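Local atomic coordinates of cytosolic IMP-GMP specific 5'-nucleotidase (Legionella pneumophila subsp. pneumophila, PDB entry 4OHF), a protein that probably hydrolyses the 5'-phosphate of purine nucleotides such as IMP and GMP in the cytosol, and binds magnesium. Residues B[22-27]-B[218-223]; B[193-198]-B[236-241]; B[55-60]-B[140-145]. All coordinates share one frame; numbering follows the deposited sequence.

Contact 1. Residues B[22-27]-B[218-223]; sequences LDMDHT and LLLDYA. With MG (magnesium ion), chain J; PO4 (phosphate ion), chain H.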
loop_
_atom_site.group_PDB
_atom_site.type_symbol
_atom_site.label_atom_id
_atom_site.label_comp_id
_atom_site.label_asym_id
_atom_site.label_seq_id
_atom_site.Cartn_x
_atom_site.Cartn_y
_atom_site.Cartn_z
ATOM N N LEU B 22 -25.497 -16.750 -14.553
ATOM C CA LEU B 22 -25.841 -15.601 -15.378
ATOM C C LEU B 22 -26.207 -14.357 -14.601
ATOM O O LEU B 22 -27.010 -14.401 -13.675
ATOM C CB LEU B 22 -27.015 -15.933 -16.311
ATOM C CG LEU B 22 -26.862 -17.102 -17.287
ATOM C CD1 LEU B 22 -28.201 -17.371 -17.992
ATOM C CD2 LEU B 22 -25.765 -16.787 -18.292
ATOM N N ASP B 23 -25.603 -13.249 -15.004
ATOM C CA ASP B 23 -25.879 -11.933 -14.453
ATOM C C ASP B 23 -27.257 -11.640 -15.057
ATOM O O ASP B 23 -27.506 -12.004 -16.195
ATOM C CB ASP B 23 -24.809 -10.973 -14.985
ATOM C CG ASP B 23 -25.164 -9.513 -14.808
ATOM O OD1 ASP B 23 -26.164 -9.050 -15.389
ATOM O OD2 ASP B 23 -24.420 -8.816 -14.096
ATOM N N MET B 24 -28.162 -11.007 -14.320
ATOM C CA MET B 24 -29.490 -10.738 -14.879
ATOM C C MET B 24 -29.633 -9.451 -15.698
ATOM O O MET B 24 -29.823 -9.505 -16.914
ATOM C CB MET B 24 -30.558 -10.747 -13.783
ATOM C CG MET B 24 -31.929 -10.393 -14.304
ATOM S SD MET B 24 -33.261 -10.391 -13.062
ATOM C CE MET B 24 -32.939 -8.871 -12.196
ATOM N N ASP B 25 -29.557 -8.299 -15.045
ATOM C CA ASP B 25 -29.710 -7.038 -15.753
ATOM C C ASP B 25 -28.574 -6.749 -16.728
ATOM O O ASP B 25 -27.445 -6.512 -16.322
ATOM C CB ASP B 25 -29.868 -5.890 -14.751
ATOM C CG ASP B 25 -31.159 -5.994 -13.941
ATOM O OD1 ASP B 25 -32.261 -5.941 -14.531
ATOM O OD2 ASP B 25 -31.072 -6.137 -12.706
ATOM N N HIS B 26 -28.897 -6.795 -18.018
ATOM C CA HIS B 26 -27.977 -6.547 -19.138
ATOM C C HIS B 26 -27.251 -7.775 -19.675
ATOM O O HIS B 26 -26.552 -7.677 -20.684
ATOM C CB HIS B 26 -26.960 -5.448 -18.814
ATOM C CG HIS B 26 -27.587 -4.138 -18.456
ATOM N ND1 HIS B 26 -27.742 -3.714 -17.152
ATOM C CD2 HIS B 26 -28.152 -3.179 -19.230
ATOM C CE1 HIS B 26 -28.378 -2.556 -17.137
ATOM N NE2 HIS B 26 -28.637 -2.208 -18.384
ATOM N N THR B 27 -27.394 -8.926 -19.020
ATOM C CA THR B 27 -26.761 -10.129 -19.547
ATOM C C THR B 27 -27.889 -11.050 -19.992
ATOM O O THR B 27 -28.144 -11.177 -21.189
ATOM C CB THR B 27 -25.854 -10.833 -18.507
ATOM O OG1 THR B 27 -24.768 -9.969 -18.162
ATOM C CG2 THR B 27 -25.277 -12.123 -19.081
ATOM N N LEU B 218 -40.402 -10.184 -11.252
ATOM C CA LEU B 218 -41.198 -9.430 -12.216
ATOM C C LEU B 218 -40.540 -9.453 -13.597
ATOM O O LEU B 218 -41.137 -9.887 -14.593
ATOM C CB LEU B 218 -41.304 -7.987 -11.768
ATOM C CG LEU B 218 -42.565 -7.209 -12.114
ATOM C CD1 LEU B 218 -42.211 -5.735 -11.989
ATOM C CD2 LEU B 218 -43.085 -7.526 -13.501
ATOM N N LEU B 219 -39.298 -8.983 -13.644
ATOM C CA LEU B 219 -38.548 -8.903 -14.884
ATOM C C LEU B 219 -38.319 -10.252 -15.576
ATOM O O LEU B 219 -38.424 -10.356 -16.799
ATOM C CB LEU B 219 -37.208 -8.227 -14.622
ATOM C CG LEU B 219 -36.576 -7.578 -15.853
ATOM C CD1 LEU B 219 -37.287 -6.268 -16.156
ATOM C CD2 LEU B 219 -35.104 -7.322 -15.591
ATOM N N LEU B 220 -37.996 -11.283 -14.804
ATOM C CA LEU B 220 -37.760 -12.593 -15.391
ATOM C C LEU B 220 -39.030 -13.105 -16.034
ATOM O O LEU B 220 -39.002 -13.663 -17.131
ATOM C CB LEU B 220 -37.269 -13.584 -14.336
ATOM C CG LEU B 220 -35.808 -13.409 -13.909
ATOM C CD1 LEU B 220 -35.476 -14.353 -12.766
ATOM C CD2 LEU B 220 -34.906 -13.678 -15.090
ATOM N N ASP B 221 -40.144 -12.909 -15.343
ATOM C CA ASP B 221 -41.452 -13.316 -15.837
ATOM C C ASP B 221 -41.760 -12.546 -17.119
ATOM O O ASP B 221 -42.033 -13.146 -18.147
ATOM C CB ASP B 221 -42.505 -13.001 -14.778
ATOM C CG ASP B 221 -43.835 -13.681 -15.041
ATOM O OD1 ASP B 221 -44.759 -13.476 -14.232
ATOM O OD2 ASP B 221 -43.962 -14.418 -16.037
ATOM N N TYR B 222 -41.696 -11.217 -17.054
ATOM C CA TYR B 222 -41.973 -10.374 -18.212
ATOM C C TYR B 222 -41.156 -10.736 -19.457
ATOM O O TYR B 222 -41.692 -10.770 -20.571
ATOM C CB TYR B 222 -41.727 -8.893 -17.866
ATOM C CG TYR B 222 -41.881 -7.946 -19.044
ATOM C CD1 TYR B 222 -43.139 -7.473 -19.433
ATOM C CD2 TYR B 222 -40.778 -7.562 -19.797
ATOM C CE1 TYR B 222 -43.288 -6.638 -20.547
ATOM C CE2 TYR B 222 -40.914 -6.732 -20.906
ATOM C CZ TYR B 222 -42.172 -6.272 -21.282
ATOM O OH TYR B 222 -42.306 -5.461 -22.396
ATOM N N ALA B 223 -39.869 -11.016 -19.275
ATOM C CA ALA B 223 -38.995 -11.308 -20.410
ATOM C C ALA B 223 -38.789 -12.759 -20.845
ATOM O O ALA B 223 -38.282 -13.000 -21.939
ATOM C CB ALA B 223 -37.638 -10.648 -20.181
HETATM MG MG MG J . -25.628 -6.918 -15.265
HETATM P P PO4 H . -27.442 -7.509 -12.193
HETATM O O1 PO4 H . -28.160 -6.396 -11.518
HETATM O O2 PO4 H . -26.762 -7.010 -13.407
HETATM O O3 PO4 H . -28.416 -8.568 -12.575
HETATM O O4 PO4 H . -26.420 -8.065 -11.270
HETATM O O HOH W 1 -25.030 -5.283 -14.123
#
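The carboxylate of D25 works at two ends: its OD1 approaches methyl CD2 of L219 at 3.3 Å, while OD2 lies near O1 of the bound phosphate. The same two oxygens are hydrogen-bonded to Y31 (OD1) and S211 (OD2), which fixes the rotation of the group. The second flat group, the carboxylate of D23, grips the magnesium ion with both oxygens, OD1 at 2.2 Å and OD2 at 2.5 Å. These residues belong to the DxDxT signature of the haloacid dehalogenase (HAD) fold, D23 to T27, which follows central strand 19-22. The backbone O of D25, at 2.1 Å from the magnesium, adds another ligand; D303, phosphate O2 and a water complete the shell.

M24, between the two aspartates, makes the apolar part of the contact with helix 213-224. Its chain runs straight from the backbone, CG lying opposite N (chi1 177°). The straight run carries SD to CG of L220 at 4.0 Å; the bend at chi3 (76°) then turns CE to CD2 of L219 at 4.3 Å, so a single side chain spans two successive leucines of the helix. I207 of the neighbouring strand touches both M24 and L220, which places this packing on the sheet.

The motif's backbone helps to hold the phosphate, probably an ion from the crystallisation liquor, which T209, N210 and K247 also bind. D25 N donates to O3 over 2.7 Å with an N-H...O angle of 154°, and M24 N adds a weak, strongly bent bond to the same O3.

Contact 2. Residues B[193-198]-B[236-241]; sequences EGLKHF and GLFEFV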
loop_
_atom_site.group_PDB
_atom_site.type_symbol
_atom_site.label_atom_id
_atom_site.label_comp_id
_atom_site.label_asym_id
_atom_site.label_seq_id
_atom_site.Cartn_x
_atom_site.Cartn_y
_atom_site.Cartn_z
ATOM N N GLU B 193 -34.958 -20.291 -25.883
ATOM C CA GLU B 193 -34.629 -21.512 -26.609
ATOM C C GLU B 193 -33.215 -21.937 -26.232
ATOM O O GLU B 193 -32.945 -23.123 -26.006
ATOM C CB GLU B 193 -34.712 -21.301 -28.124
ATOM C CG GLU B 193 -36.083 -20.896 -28.656
ATOM C CD GLU B 193 -37.246 -21.623 -27.957
ATOM O OE1 GLU B 193 -37.165 -22.868 -27.772
ATOM O OE2 GLU B 193 -38.245 -20.941 -27.599
ATOM N N GLY B 194 -32.321 -20.956 -26.155
ATOM C CA GLY B 194 -30.936 -21.217 -25.814
ATOM C C GLY B 194 -30.754 -21.875 -24.467
ATOM O O GLY B 194 -30.008 -22.846 -24.335
ATOM N N LEU B 195 -31.422 -21.341 -23.454
ATOM C CA LEU B 195 -31.329 -21.919 -22.136
ATOM C C LEU B 195 -31.820 -23.360 -22.198
ATOM O O LEU B 195 -31.145 -24.279 -21.724
ATOM C CB LEU B 195 -32.163 -21.108 -21.146
ATOM C CG LEU B 195 -31.569 -19.726 -20.867
ATOM C CD1 LEU B 195 -32.524 -18.898 -20.031
ATOM C CD2 LEU B 195 -30.242 -19.894 -20.161
ATOM N N LYS B 196 -32.989 -23.560 -22.795
ATOM C CA LYS B 196 -33.537 -24.897 -22.912
ATOM C C LYS B 196 -32.508 -25.787 -23.583
ATOM O O LYS B 196 -32.220 -26.887 -23.121
ATOM C CB LYS B 196 -34.824 -24.877 -23.721
ATOM C CG LYS B 196 -36.040 -24.440 -22.932
ATOM C CD LYS B 196 -37.285 -24.798 -23.706
ATOM C CE LYS B 196 -38.559 -24.358 -23.016
ATOM N NZ LYS B 196 -39.770 -24.827 -23.761
ATOM N N HIS B 197 -31.937 -25.299 -24.670
ATOM C CA HIS B 197 -30.925 -26.062 -25.361
ATOM C C HIS B 197 -29.898 -26.565 -24.347
ATOM O O HIS B 197 -29.743 -27.767 -24.149
ATOM C CB HIS B 197 -30.226 -25.189 -26.395
ATOM C CG HIS B 197 -29.344 -25.954 -27.332
ATOM N ND1 HIS B 197 -28.231 -25.398 -27.928
ATOM C CD2 HIS B 197 -29.421 -27.229 -27.788
ATOM C CE1 HIS B 197 -27.659 -26.298 -28.709
ATOM N NE2 HIS B 197 -28.361 -27.417 -28.643
ATOM N N PHE B 198 -29.203 -25.635 -23.698
ATOM C CA PHE B 198 -28.183 -25.986 -22.711
ATOM C C PHE B 198 -28.653 -26.923 -21.604
ATOM O O PHE B 198 -27.947 -27.864 -21.248
ATOM C CB PHE B 198 -27.588 -24.723 -22.075
ATOM C CG PHE B 198 -26.429 -24.143 -22.836
ATOM C CD1 PHE B 198 -25.232 -23.861 -22.187
ATOM C CD2 PHE B 198 -26.524 -23.882 -24.196
ATOM C CE1 PHE B 198 -24.145 -23.330 -22.884
ATOM C CE2 PHE B 198 -25.441 -23.350 -24.897
ATOM C CZ PHE B 198 -24.253 -23.078 -24.236
ATOM N N GLY B 236 -38.229 -23.090 -13.827
ATOM C CA GLY B 236 -37.686 -24.399 -14.164
ATOM C C GLY B 236 -36.390 -24.289 -14.955
ATOM O O GLY B 236 -35.613 -25.244 -15.050
ATOM N N LEU B 237 -36.163 -23.110 -15.524
ATOM C CA LEU B 237 -34.964 -22.848 -16.293
ATOM C C LEU B 237 -33.755 -22.677 -15.379
ATOM O O LEU B 237 -32.618 -22.931 -15.783
ATOM C CB LEU B 237 -35.151 -21.575 -17.114
ATOM C CG LEU B 237 -36.160 -21.605 -18.262
ATOM C CD1 LEU B 237 -36.317 -20.209 -18.834
ATOM C CD2 LEU B 237 -35.682 -22.574 -19.330
ATOM N N PHE B 238 -33.995 -22.271 -14.136
ATOM C CA PHE B 238 -32.895 -22.030 -13.210
ATOM C C PHE B 238 -32.794 -22.916 -11.968
ATOM O O PHE B 238 -33.760 -23.107 -11.234
ATOM C CB PHE B 238 -32.925 -20.553 -12.812
ATOM C CG PHE B 238 -33.016 -19.630 -13.988
ATOM C CD1 PHE B 238 -31.946 -19.492 -14.858
ATOM C CD2 PHE B 238 -34.198 -18.954 -14.269
ATOM C CE1 PHE B 238 -32.051 -18.700 -15.992
ATOM C CE2 PHE B 238 -34.318 -18.151 -15.407
ATOM C CZ PHE B 238 -33.243 -18.027 -16.268
ATOM N N GLU B 239 -31.594 -23.450 -11.748
ATOM C CA GLU B 239 -31.313 -24.313 -10.607
ATOM C C GLU B 239 -31.367 -23.452 -9.350
ATOM O O GLU B 239 -32.078 -23.770 -8.405
ATOM C CB GLU B 239 -29.925 -24.939 -10.765
ATOM C CG GLU B 239 -29.631 -26.095 -9.818
ATOM C CD GLU B 239 -30.442 -27.353 -10.131
ATOM O OE1 GLU B 239 -30.168 -28.401 -9.509
ATOM O OE2 GLU B 239 -31.353 -27.290 -10.992
ATOM N N PHE B 240 -30.602 -22.361 -9.352
ATOM C CA PHE B 240 -30.572 -21.413 -8.242
ATOM C C PHE B 240 -30.787 -20.027 -8.795
ATOM O O PHE B 240 -30.499 -19.745 -9.970
ATOM C CB PHE B 240 -29.216 -21.376 -7.544
ATOM C CG PHE B 240 -28.833 -22.647 -6.878
ATOM C CD1 PHE B 240 -28.182 -23.649 -7.588
ATOM C CD2 PHE B 240 -29.104 -22.837 -5.526
ATOM C CE1 PHE B 240 -27.797 -24.825 -6.961
ATOM C CE2 PHE B 240 -28.727 -24.006 -4.880
ATOM C CZ PHE B 240 -28.071 -25.007 -5.601
ATOM N N VAL B 241 -31.278 -19.149 -7.941
ATOM C CA VAL B 241 -31.468 -17.777 -8.338
ATOM C C VAL B 241 -31.049 -16.980 -7.117
ATOM O O VAL B 241 -31.750 -16.955 -6.116
ATOM C CB VAL B 241 -32.943 -17.497 -8.787
ATOM C CG1 VAL B 241 -33.892 -18.114 -7.821
ATOM C CG2 VAL B 241 -33.191 -15.991 -8.909
#
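L195 reaches from helix 189-200 to two consecutive residues, L237 and F238, and does so with one methyl. Its CG lies opposite its own carbonyl carbon (chi1 -69°), and CD1 continues the chain away from CA (chi2 172°), so this branch extends farthest. L237 has nearly the same conformation, and the two extended branches meet, CD1 of L195 to CD1 of L237 at 4.2 Å. The methyl of L195 also approaches the far end of the F238 ring, 3.9 Å from CZ and 4.1 Å from CE1, at an oblique inclination to it. One face of that ring is covered from within its own segment: CB of L237 stands 3.9 Å above the plane, over the ring centre.

The setting is the α/β core of the HAD fold. Helix 189-200 leads into strand 204-208, and residues 236-239 approach the adjoining parallel strand 240-243. I205 of strand 204-208 touches both L195 and F238, which places the helix, the approach to the next strand and the sheet in one apolar layer.

K196 uses its aliphatic part. Its CG packs on CD2 of L237 at 4.1 Å, and the chain beyond CG is extended, carrying NZ to salt bridges with E232 and D229. L237 is therefore met on both branches, CD1 by L195 and CD2 by K196. Elsewhere on the same helix, E193 packs on I366 and H197 on C362, both of the second subunit.

Contact 3. Residues B[55-60]-B[140-145]; sequences PEEIKK and VDLKDT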
loop_
_atom_site.group_PDB
_atom_site.type_symbol
_atom_site.label_atom_id
_atom_site.label_comp_id
_atom_site.label_asym_id
_atom_site.label_seq_id
_atom_site.Cartn_x
_atom_site.Cartn_y
_atom_site.Cartn_z
ATOM N N PRO B 55 -25.991 24.416 -9.569
ATOM C CA PRO B 55 -26.612 25.463 -10.388
ATOM C C PRO B 55 -27.899 25.005 -11.072
ATOM O O PRO B 55 -27.974 23.892 -11.591
ATOM C CB PRO B 55 -25.514 25.805 -11.391
ATOM C CG PRO B 55 -24.276 25.642 -10.571
ATOM C CD PRO B 55 -24.538 24.350 -9.817
ATOM N N GLU B 56 -28.908 25.868 -11.061
ATOM C CA GLU B 56 -30.193 25.565 -11.680
ATOM C C GLU B 56 -29.997 25.343 -13.174
ATOM O O GLU B 56 -30.877 24.830 -13.868
ATOM C CB GLU B 56 -31.168 26.725 -11.452
ATOM C CG GLU B 56 -31.745 26.794 -10.043
ATOM C CD GLU B 56 -33.043 26.008 -9.903
ATOM O OE1 GLU B 56 -33.489 25.794 -8.753
ATOM O OE2 GLU B 56 -33.622 25.618 -10.943
ATOM N N GLU B 57 -28.825 25.726 -13.658
ATOM C CA GLU B 57 -28.499 25.594 -15.068
ATOM C C GLU B 57 -28.350 24.139 -15.544
ATOM O O GLU B 57 -28.659 23.826 -16.695
ATOM C CB GLU B 57 -27.218 26.384 -15.360
ATOM C CG GLU B 57 -26.966 26.665 -16.830
ATOM C CD GLU B 57 -28.098 27.453 -17.477
ATOM O OE1 GLU B 57 -29.236 26.937 -17.519
ATOM O OE2 GLU B 57 -27.854 28.588 -17.944
ATOM N N ILE B 58 -27.896 23.249 -14.663
ATOM C CA ILE B 58 -27.701 21.850 -15.039
ATOM C C ILE B 58 -28.969 21.154 -15.530
ATOM O O ILE B 58 -28.907 20.273 -16.391
ATOM C CB ILE B 58 -27.123 21.013 -13.878
ATOM C CG1 ILE B 58 -28.169 20.827 -12.784
ATOM C CG2 ILE B 58 -25.901 21.690 -13.304
ATOM C CD1 ILE B 58 -27.737 19.859 -11.708
ATOM N N LYS B 59 -30.117 21.536 -14.983
ATOM C CA LYS B 59 -31.377 20.921 -15.389
ATOM C C LYS B 59 -31.570 21.084 -16.895
ATOM O O LYS B 59 -32.312 20.330 -17.522
ATOM C CB LYS B 59 -32.549 21.577 -14.654
ATOM C CG LYS B 59 -32.442 21.560 -13.137
ATOM C CD LYS B 59 -33.593 22.337 -12.493
ATOM C CE LYS B 59 -33.441 22.418 -10.982
ATOM N NZ LYS B 59 -34.510 23.247 -10.359
ATOM N N LYS B 60 -30.891 22.069 -17.469
ATOM C CA LYS B 60 -30.995 22.352 -18.898
ATOM C C LYS B 60 -30.121 21.425 -19.758
ATOM O O LYS B 60 -30.338 21.294 -20.964
ATOM C CB LYS B 60 -30.609 23.812 -19.143
ATOM C CG LYS B 60 -31.522 24.564 -20.102
ATOM C CD LYS B 60 -31.196 26.062 -20.110
ATOM C CE LYS B 60 -32.134 26.833 -21.028
ATOM N NZ LYS B 60 -32.037 26.358 -22.440
ATOM N N VAL B 140 -18.113 19.966 -15.740
ATOM C CA VAL B 140 -16.874 20.731 -15.691
ATOM C C VAL B 140 -16.952 21.918 -16.653
ATOM O O VAL B 140 -16.373 22.973 -16.393
ATOM C CB VAL B 140 -15.629 19.864 -16.026
ATOM C CG1 VAL B 140 -15.602 18.610 -15.154
ATOM C CG2 VAL B 140 -15.623 19.511 -17.470
ATOM N N ASP B 141 -17.672 21.753 -17.760
ATOM C CA ASP B 141 -17.833 22.843 -18.716
ATOM C C ASP B 141 -18.494 24.044 -18.052
ATOM O O ASP B 141 -18.183 25.197 -18.369
ATOM C CB ASP B 141 -18.711 22.409 -19.881
ATOM C CG ASP B 141 -17.928 21.722 -20.967
ATOM O OD1 ASP B 141 -18.512 21.454 -22.044
ATOM O OD2 ASP B 141 -16.728 21.453 -20.742
ATOM N N LEU B 142 -19.419 23.749 -17.141
ATOM C CA LEU B 142 -20.179 24.752 -16.398
ATOM C C LEU B 142 -19.335 25.290 -15.244
ATOM O O LEU B 142 -19.383 26.481 -14.928
ATOM C CB LEU B 142 -21.471 24.112 -15.867
ATOM C CG LEU B 142 -22.707 24.963 -15.557
ATOM C CD1 LEU B 142 -22.499 25.711 -14.268
ATOM C CD2 LEU B 142 -22.990 25.908 -16.722
ATOM N N LYS B 143 -18.566 24.402 -14.620
ATOM C CA LYS B 143 -17.689 24.769 -13.513
ATOM C C LYS B 143 -16.640 25.778 -13.976
ATOM O O LYS B 143 -16.165 26.590 -13.187
ATOM C CB LYS B 143 -17.000 23.516 -12.955
ATOM C CG LYS B 143 -15.701 23.764 -12.189
ATOM C CD LYS B 143 -15.915 24.440 -10.846
ATOM C CE LYS B 143 -14.580 24.644 -10.150
ATOM N NZ LYS B 143 -14.730 25.181 -8.778
ATOM N N ASP B 144 -16.285 25.723 -15.256
ATOM C CA ASP B 144 -15.297 26.638 -15.815
ATOM C C ASP B 144 -15.879 28.023 -16.080
ATOM O O ASP B 144 -15.144 29.002 -16.154
ATOM C CB ASP B 144 -14.718 26.081 -17.121
ATOM C CG ASP B 144 -13.681 24.984 -16.893
ATOM O OD1 ASP B 144 -13.355 24.679 -15.726
ATOM O OD2 ASP B 144 -13.182 24.429 -17.895
ATOM N N THR B 145 -17.196 28.107 -16.231
ATOM C CA THR B 145 -17.841 29.389 -16.484
ATOM C C THR B 145 -17.749 30.292 -15.253
ATOM O O THR B 145 -17.301 31.435 -15.341
ATOM C CB THR B 145 -19.317 29.200 -16.865
ATOM O OG1 THR B 145 -19.396 28.553 -18.138
ATOM C CG2 THR B 145 -20.032 30.551 -16.937
#
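L142 points its side chain between P55 and E57 and divides its two methyls between them. The contact joins the C-terminal part of helix 129-143 to the loop after helix 33-51, within the long insertion that separates the DxDxT motif from strand 204-208. This is the position of a cap in HAD enzymes, consistent with the three-domain, HAD-like build of the protein.

Toward the proline, CD1 of L142 lies 4.1 Å from CG and 4.2 Å from CB. The two side chains run past each other in opposite directions, and these two distances put the methyl against the CB-CG part of the pyrrolidine ring. Against E57 the geometry differs: the side chains cross at about a right angle, and CD2 of L142 touches CG at 4.0 Å. E57 offers this methylene because its CG is placed opposite the backbone N (chi1 -164°), after which the chain bends at chi2 (59°) and leads the carboxylate away from the leucine. Contact is thus made by the aliphatic part of an otherwise exposed acidic residue.

M150 touches both P55 and L142, and F61 also packs on L142, so further apolar groups adjoin the leucine at this surface site. Deeper in, I58 leans on L48 and A49 of helix 33-51.

The loop is shaped by turns of its own. I58 N bonds to P55 O at 3.1 Å where the 3-10 segment 58-60 begins, and K59 NZ makes a salt bridge to E56 OE2 at 2.6 Å, meeting the oxygen from above the carboxylate plane, 38° out of it.

From the N terminus, 22-27 opens contact 1 at the end of strand 19-22. The chain then enters the insertion, where contact 3 opens at 55-60 and closes at 140-145, wholly nested inside the loop of contact 1. Returning to the core, 193-198 opens contact 2 before 218-223 closes contact 1; 236-241 closes contact 2 last, so contacts 1 and 2 cross. They also touch, L22 CD1 lying 3.9 Å from L195 CD2. Contact 1 joins helix 213-224 to the turn after strand 19-22, contact 2 helix 189-200 to the approach to strand 240-243; strand 204-208 lies between those strands. Contact 3, centred about 36 Å from contact 1's centre, ties the insertion's own elements.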